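Local structure of dipeptidase AC. Metallo peptidase. MEROPS family M19 (Rhodobacter sphaeroides, 3LY0) at residues A[37-45]-A[307-318]. The protein probably hydrolyses dipeptides as a zinc-dependent metallopeptidase, and binds two zinc ions together with a phosphinate mimic of L-Ala-D-Ala. Numbering follows the deposited sequence.
Sequences TGHLDLPRM and FDGATIPQGIAD. With LY0 ((2R)-3-[(R)-[(1R)-1-aminoethyl](hydroxy)phosphoryl]-2-methylpropanoic acid), chain C.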
loop_
_atom_site.group_PDB
_atom_site.type_symbol
_atom_site.label_atom_id
_atom_site.label_comp_id
_atom_site.label_asym_id
_atom_site.label_seq_id
_atom_site.Cartn_x
_atom_site.Cartn_y
_atom_site.Cartn_z
ATOM N N THR A 37 -1.634 -17.116 12.207
ATOM C CA THR A 37 -0.445 -16.437 11.706
ATOM C C THR A 37 -0.775 -15.092 11.072
ATOM O O THR A 37 -1.937 -14.760 10.836
ATOM C CB THR A 37 0.312 -17.287 10.656
ATOM O OG1 THR A 37 -0.383 -17.258 9.401
ATOM C CG2 THR A 37 0.455 -18.730 11.123
ATOM N N GLY A 38 0.266 -14.320 10.794
ATOM C CA GLY A 38 0.113 -13.107 10.012
ATOM C C GLY A 38 -0.675 -12.018 10.711
ATOM O O GLY A 38 -0.871 -12.048 11.932
ATOM N N HIS A 39 -1.132 -11.051 9.925
ATOM C CA HIS A 39 -1.695 -9.822 10.463
ATOM C C HIS A 39 -3.197 -9.712 10.296
ATOM O O HIS A 39 -3.865 -9.081 11.115
ATOM C CB HIS A 39 -1.060 -8.608 9.790
ATOM C CG HIS A 39 0.379 -8.407 10.129
ATOM N ND1 HIS A 39 1.250 -7.751 9.286
ATOM C CD2 HIS A 39 1.101 -8.764 11.219
ATOM C CE1 HIS A 39 2.448 -7.715 9.842
ATOM N NE2 HIS A 39 2.383 -8.319 11.017
ATOM N N LEU A 40 -3.719 -10.306 9.228
ATOM C CA LEU A 40 -5.116 -10.130 8.835
ATOM C C LEU A 40 -5.873 -11.444 8.690
ATOM O O LEU A 40 -5.294 -12.485 8.355
ATOM C CB LEU A 40 -5.204 -9.382 7.494
ATOM C CG LEU A 40 -4.856 -7.892 7.510
ATOM C CD1 LEU A 40 -4.564 -7.412 6.083
ATOM C CD2 LEU A 40 -5.966 -7.083 8.139
ATOM N N ASP A 41 -7.180 -11.364 8.936
ATOM C CA ASP A 41 -8.181 -12.348 8.540
ATOM C C ASP A 41 -9.514 -11.710 8.911
ATOM O O ASP A 41 -9.533 -10.668 9.565
ATOM C CB ASP A 41 -7.977 -13.715 9.216
ATOM C CG ASP A 41 -7.765 -13.610 10.712
ATOM O OD1 ASP A 41 -8.699 -13.162 11.410
ATOM O OD2 ASP A 41 -6.661 -13.985 11.186
ATOM N N LEU A 42 -10.620 -12.294 8.481
ATOM C CA LEU A 42 -11.898 -11.613 8.680
ATOM C C LEU A 42 -12.243 -11.372 10.168
ATOM O O LEU A 42 -12.590 -10.249 10.545
ATOM C CB LEU A 42 -13.026 -12.320 7.921
ATOM C CG LEU A 42 -14.388 -11.618 7.986
ATOM C CD1 LEU A 42 -14.280 -10.149 7.600
ATOM C CD2 LEU A 42 -15.397 -12.339 7.113
ATOM N N PRO A 43 -12.125 -12.412 11.017
ATOM C CA PRO A 43 -12.443 -12.177 12.430
ATOM C C PRO A 43 -11.577 -11.089 13.062
ATOM O O PRO A 43 -12.115 -10.235 13.777
ATOM C CB PRO A 43 -12.182 -13.539 13.079
ATOM C CG PRO A 43 -12.411 -14.524 11.976
ATOM C CD PRO A 43 -11.848 -13.831 10.744
ATOM N N ARG A 44 -10.268 -11.103 12.819
ATOM C CA ARG A 44 -9.423 -10.082 13.425
ATOM C C ARG A 44 -9.695 -8.688 12.861
ATOM O O ARG A 44 -9.566 -7.694 13.577
ATOM C CB ARG A 44 -7.944 -10.449 13.348
ATOM C CG ARG A 44 -7.540 -11.542 14.325
ATOM C CD ARG A 44 -6.033 -11.741 14.348
ATOM N NE ARG A 44 -5.547 -12.262 13.074
ATOM C CZ ARG A 44 -4.263 -12.332 12.726
ATOM N NH1 ARG A 44 -3.320 -11.889 13.550
ATOM N NH2 ARG A 44 -3.924 -12.825 11.542
ATOM N N MET A 45 -10.059 -8.604 11.578
ATOM C CA MET A 45 -10.474 -7.319 11.020
ATOM C C MET A 45 -11.617 -6.728 11.832
ATOM O O MET A 45 -11.618 -5.541 12.149
ATOM C CB MET A 45 -10.934 -7.466 9.561
ATOM C CG MET A 45 -9.817 -7.696 8.537
ATOM S SD MET A 45 -10.524 -8.051 6.873
ATOM C CE MET A 45 -8.986 -8.232 5.912
ATOM N N PHE A 307 0.071 -4.354 6.192
ATOM C CA PHE A 307 -0.281 -5.605 6.869
ATOM C C PHE A 307 -0.014 -6.806 5.953
ATOM O O PHE A 307 -0.378 -6.801 4.766
ATOM C CB PHE A 307 -1.756 -5.639 7.293
ATOM C CG PHE A 307 -2.079 -4.858 8.544
ATOM C CD1 PHE A 307 -1.269 -4.919 9.665
ATOM C CD2 PHE A 307 -3.249 -4.097 8.602
ATOM C CE1 PHE A 307 -1.603 -4.211 10.822
ATOM C CE2 PHE A 307 -3.580 -3.388 9.747
ATOM C CZ PHE A 307 -2.754 -3.443 10.852
ATOM N N ASP A 308 0.617 -7.831 6.528
ATOM C CA ASP A 308 0.991 -9.073 5.842
ATOM C C ASP A 308 2.056 -8.917 4.758
ATOM O O ASP A 308 2.381 -9.877 4.058
ATOM C CB ASP A 308 -0.246 -9.833 5.352
ATOM C CG ASP A 308 -0.943 -10.585 6.478
ATOM O OD1 ASP A 308 -0.225 -11.143 7.333
ATOM O OD2 ASP A 308 -2.191 -10.613 6.513
ATOM N N GLY A 309 2.628 -7.719 4.652
ATOM C CA GLY A 309 3.721 -7.479 3.722
ATOM C C GLY A 309 5.059 -7.152 4.370
ATOM O O GLY A 309 6.090 -7.203 3.705
ATOM N N ALA A 310 5.058 -6.829 5.660
ATOM C CA ALA A 310 6.265 -6.376 6.351
ATOM C C ALA A 310 6.177 -6.637 7.846
ATOM O O ALA A 310 5.097 -6.843 8.384
ATOM C CB ALA A 310 6.466 -4.891 6.104
ATOM N N THR A 311 7.318 -6.602 8.525
ATOM C CA THR A 311 7.317 -6.619 9.986
ATOM C C THR A 311 6.870 -5.247 10.482
ATOM O O THR A 311 7.348 -4.225 9.985
ATOM C CB THR A 311 8.718 -6.916 10.544
ATOM O OG1 THR A 311 9.144 -8.199 10.068
ATOM C CG2 THR A 311 8.697 -6.928 12.071
ATOM N N ILE A 312 5.967 -5.229 11.463
ATOM C CA ILE A 312 5.409 -3.974 11.976
ATOM C C ILE A 312 5.733 -3.831 13.474
ATOM O O ILE A 312 6.228 -4.781 14.086
ATOM C CB ILE A 312 3.878 -3.890 11.685
ATOM C CG1 ILE A 312 3.104 -4.932 12.504
ATOM C CG2 ILE A 312 3.617 -4.070 10.189
ATOM C CD1 ILE A 312 1.581 -4.904 12.293
ATOM N N PRO A 313 5.472 -2.653 14.065
ATOM C CA PRO A 313 5.867 -2.438 15.466
ATOM C C PRO A 313 5.168 -3.394 16.425
ATOM O O PRO A 313 3.998 -3.717 16.242
ATOM C CB PRO A 313 5.418 -0.995 15.745
ATOM C CG PRO A 313 5.313 -0.356 14.373
ATOM C CD PRO A 313 4.835 -1.459 13.484
ATOM N N GLN A 314 5.888 -3.829 17.457
ATOM C CA GLN A 314 5.324 -4.751 18.434
ATOM C C GLN A 314 4.038 -4.226 19.082
ATOM O O GLN A 314 3.154 -5.009 19.430
ATOM C CB GLN A 314 6.364 -5.098 19.508
ATOM C CG GLN A 314 6.791 -3.913 20.370
ATOM C CD GLN A 314 7.984 -4.222 21.262
ATOM O OE1 GLN A 314 8.477 -5.350 21.292
ATOM N NE2 GLN A 314 8.455 -3.213 21.989
ATOM N N GLY A 315 3.933 -2.904 19.217
ATOM C CA GLY A 315 2.761 -2.275 19.812
ATOM C C GLY A 315 1.497 -2.394 18.976
ATOM O O GLY A 315 0.388 -2.268 19.492
ATOM N N ILE A 316 1.672 -2.618 17.675
ATOM C CA ILE A 316 0.538 -2.888 16.789
ATOM C C ILE A 316 0.368 -4.397 16.605
ATOM O O ILE A 316 -0.698 -4.937 16.885
ATOM C CB ILE A 316 0.712 -2.197 15.424
ATOM C CG1 ILE A 316 0.849 -0.682 15.608
ATOM C CG2 ILE A 316 -0.479 -2.494 14.514
ATOM C CD1 ILE A 316 1.207 0.072 14.324
ATOM N N ALA A 317 1.429 -5.061 16.147
ATOM C CA ALA A 317 1.505 -6.532 16.048
ATOM C C ALA A 317 0.666 -7.187 14.949
ATOM O O ALA A 317 1.141 -8.084 14.250
ATOM C CB ALA A 317 1.222 -7.188 17.405
ATOM N N ASP A 318 -0.579 -6.755 14.806
ATOM C CA ASP A 318 -1.453 -7.258 13.754
ATOM C C ASP A 318 -2.648 -6.323 13.715
ATOM O O ASP A 318 -2.636 -5.281 14.372
ATOM C CB ASP A 318 -1.883 -8.695 14.045
ATOM C CG ASP A 318 -2.434 -8.864 15.445
ATOM O OD1 ASP A 318 -3.421 -8.181 15.784
ATOM O OD2 ASP A 318 -1.862 -9.668 16.209
HETATM P P LY0 C . 5.571 -4.886 0.155
HETATM C C1 LY0 C . 6.496 -7.437 -0.504
HETATM N N1 LY0 C . 4.225 -6.751 -1.225
HETATM C C2 LY0 C . 5.243 -6.647 -0.194
HETATM C C4 LY0 C . 6.535 -4.714 1.710
HETATM C C5 LY0 C . 7.734 -3.811 1.627
HETATM C C6 LY0 C . 7.434 -2.498 0.958
HETATM C C7 LY0 C . 8.520 -3.696 2.908
HETATM O O31 LY0 C . 4.212 -4.235 0.255
HETATM O O32 LY0 C . 6.331 -4.262 -1.062
HETATM O O61 LY0 C . 8.465 -1.712 0.560
HETATM O O62 LY0 C . 6.268 -2.133 0.731
HETATM O O HOH W 1 5.076 -8.129 12.438
HETATM O O HOH W 2 -3.545 -11.722 16.714
#
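His-39 plugs into the loop 307-318. Its CG, anti to the carbonyl carbon (chi1 -68°), carries the ring to the loop, and chi2 of 154° turns ND1 to the Asp-308 backbone; Asp-308 N donates to His-39 ND1 at 2.8 Å, nearly straight but tilted from the ring plane. Asp-308 answers with its carboxylate: His-39 N gives a 2.7 Å bond to Asp-308 OD1, on the syn side but 33° out of the carboxylate plane, and Leu-40 N reaches OD2 weakly. OD2 also forms a salt bridge with Arg-19. Over one face of the imidazole sits Ile-312 CD1, 3.9 Å from the ring centroid in a CH-pi contact, while a water links His-39 NE2 to Ile-312 N. With an alanine here, Asp-308 N would probably lose its acceptor and Ile-312 CD1 the ring face it packs on. Next to this, Leu-40 CD1 packs on Phe-307 CB at 3.5 Å.

Arg-44, its chain bent at chi3, grips Asp-41 OD2 through NE and NH2, while Asp-41 OD1 N-caps helix 42-48 by accepting from Arg-44 N at 2.9 Å. Arg-44 NH1 binds Gly-38 O at 2.9 Å and makes a long salt bridge to Asp-318 OD2, a water bonding to both NH1 and OD2. Asp-318 OD1 is hydrogen-bonded to Thr-320 OG1.

In this TIM-barrel-clan protein, the loop after strand 301-303, which supplies Gly-309 and Ala-310 to the inhibitor pocket, meets the residues leading into helix 42-48 here, with Phe-16 of helix 16-22 touching both Leu-40 and Asp-308.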